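Local coordinates for protein GTPase HflX (PDB 2QTF) that hydrolyses GTP and associates with the 50S ribosomal subunit, perhaps acting in protein synthesis or ribosome biogenesis, at residues S280-L285 with I295-N300. Sequence-based numbering, arbitrary orientation.
Sequences SSFEIL and ILVTLN. With CD (cadmium ion), chain D.
Phe-282 and Leu-285 of helix 271-288 meet Ile-295 and Val-297 of strand 295-300 in a small, buried, wholly apolar contact. It lies in the G domain, a P-loop GTPase fold, within the beta-alpha-beta unit made of strand 260-266, this helix and strand 295-300. Helix and strand run nearly antiparallel, at 153°, as expected when a crossover helix returns the chain to a parallel neighbouring strand. The axes of the two short segments come no closer than 13.1 Å, and only about 125 Å² is buried between the segments. Side-chain ends therefore bridge the gap.

Phe-282 presents the edge of its ring to the strand. Its CG stands anti to its own carbonyl carbon (chi1 -73°), and the ring end comes nearer the strand than its CB direction suggests. Phe-282 CE1 lies 3.9 Å from Ile-295 CD1. Phe-282 CZ is 4.3 Å from Val-297 CG2, a looser touch. Both methyl groups sit close to the ring plane. Around this ring, Leu-263 of strand 260-266, Ile-327 of strand 327-332, and Ser-320 and Leu-323 of helix 309-323 extend the core. Val-297 also packs on Val-316 and Ser-320 of that helix.

The strand ends at Asn-300, inferred to bind GTP; its OD1 accepts a hydrogen bond from Ala-335 N and its ND2 donates one to Ser-190 O. Elsewhere, Glu-283, exposed on the helix surface, binds a cadmium ion through OE1 at 2.2 Å. Two waters also bind the cadmium, and one makes a weak hydrogen bond with Ser-280 OG.

Leu-285 and Ile-295 approach tip to tip. The extended Ile-295 side chain (chi2 -174°) brings its CD1 to 4.0 Å from CD1 of Leu-285, and this same methyl also meets the Phe-282 edge.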
# COMPACT_ATOMS: atom_id res chain seq x y z
N SER A 280 -12.23 1.51 -11.43
CA SER A 280 -12.11 1.71 -9.93
C SER A 280 -11.08 2.73 -9.56
O SER A 280 -11.25 3.41 -8.58
CB SER A 280 -11.66 0.44 -9.11
OG SER A 280 -12.37 -0.69 -9.63
N SER A 281 -9.91 2.73 -10.24
CA SER A 281 -8.83 3.73 -9.88
C SER A 281 -9.41 5.12 -9.91
O SER A 281 -9.22 5.93 -8.97
CB SER A 281 -7.63 3.63 -10.85
OG SER A 281 -7.05 2.35 -10.74
N PHE A 282 -10.10 5.44 -11.01
CA PHE A 282 -10.67 6.82 -11.12
C PHE A 282 -11.86 7.09 -10.22
O PHE A 282 -12.03 8.21 -9.72
CB PHE A 282 -11.01 7.13 -12.63
CG PHE A 282 -9.76 7.40 -13.49
CD1 PHE A 282 -8.98 8.54 -13.23
CD2 PHE A 282 -9.35 6.49 -14.44
CE1 PHE A 282 -7.79 8.80 -13.96
CE2 PHE A 282 -8.16 6.74 -15.17
CZ PHE A 282 -7.40 7.92 -14.96
N GLU A 283 -12.67 6.04 -10.00
CA GLU A 283 -13.78 6.18 -9.04
C GLU A 283 -13.24 6.54 -7.67
O GLU A 283 -13.70 7.49 -7.10
CB GLU A 283 -14.55 4.86 -8.97
CG GLU A 283 -15.68 4.83 -7.91
CD GLU A 283 -16.27 3.42 -7.93
OE1 GLU A 283 -15.86 2.51 -7.16
OE2 GLU A 283 -17.10 3.20 -8.81
N ILE A 284 -12.24 5.81 -7.16
CA ILE A 284 -11.60 6.13 -5.87
C ILE A 284 -11.04 7.53 -5.87
O ILE A 284 -11.27 8.26 -4.93
CB ILE A 284 -10.49 5.09 -5.54
CG1 ILE A 284 -11.08 3.69 -5.36
CG2 ILE A 284 -9.77 5.49 -4.28
CD1 ILE A 284 -10.00 2.57 -5.48
N LEU A 285 -10.31 7.95 -6.93
CA LEU A 285 -9.70 9.28 -6.93
C LEU A 285 -10.78 10.35 -6.86
O LEU A 285 -10.66 11.31 -6.08
CB LEU A 285 -8.81 9.50 -8.16
CG LEU A 285 -7.54 8.58 -8.15
CD1 LEU A 285 -6.83 8.59 -9.47
CD2 LEU A 285 -6.59 9.03 -7.02
N ILE A 295 -2.93 14.06 -14.51
CA ILE A 295 -2.56 12.66 -14.22
C ILE A 295 -1.82 12.04 -15.39
O ILE A 295 -2.33 12.07 -16.54
CB ILE A 295 -3.85 11.81 -13.87
CG1 ILE A 295 -4.45 12.36 -12.52
CG2 ILE A 295 -3.43 10.30 -13.70
CD1 ILE A 295 -5.67 11.45 -12.03
N LEU A 296 -0.59 11.55 -15.16
CA LEU A 296 0.15 10.85 -16.17
C LEU A 296 -0.10 9.37 -15.91
O LEU A 296 0.26 8.86 -14.84
CB LEU A 296 1.66 11.11 -15.94
CG LEU A 296 2.67 10.32 -16.80
CD1 LEU A 296 2.41 10.46 -18.33
CD2 LEU A 296 4.21 10.77 -16.49
N VAL A 297 -0.64 8.64 -16.86
CA VAL A 297 -0.97 7.24 -16.63
C VAL A 297 0.19 6.45 -17.18
O VAL A 297 0.62 6.68 -18.35
CB VAL A 297 -2.34 6.77 -17.34
CG1 VAL A 297 -2.57 5.29 -17.06
CG2 VAL A 297 -3.53 7.68 -16.93
N THR A 298 0.74 5.54 -16.38
CA THR A 298 1.79 4.72 -16.92
C THR A 298 1.32 3.26 -16.95
O THR A 298 1.13 2.64 -15.91
CB THR A 298 3.13 4.82 -16.14
OG1 THR A 298 2.94 4.34 -14.81
CG2 THR A 298 3.67 6.25 -16.08
N LEU A 299 1.19 2.74 -18.15
CA LEU A 299 0.91 1.34 -18.37
C LEU A 299 2.20 0.53 -18.23
O LEU A 299 3.08 0.57 -19.09
CB LEU A 299 0.25 1.21 -19.78
CG LEU A 299 -0.30 -0.11 -20.20
CD1 LEU A 299 -1.33 -0.59 -19.01
CD2 LEU A 299 -1.00 0.09 -21.58
N ASN A 300 2.32 -0.15 -17.09
CA ASN A 300 3.55 -0.75 -16.65
C ASN A 300 3.59 -2.27 -16.91
O ASN A 300 2.55 -2.84 -17.30
CB ASN A 300 3.70 -0.48 -15.13
CG ASN A 300 5.10 -0.79 -14.60
OD1 ASN A 300 6.13 -0.63 -15.28
ND2 ASN A 300 5.16 -1.29 -13.39
CD CD D . -16.32 0.40 -7.18
O HOH W 1 -13.98 -0.28 -7.01
O HOH W 2 -16.69 -2.22 -7.22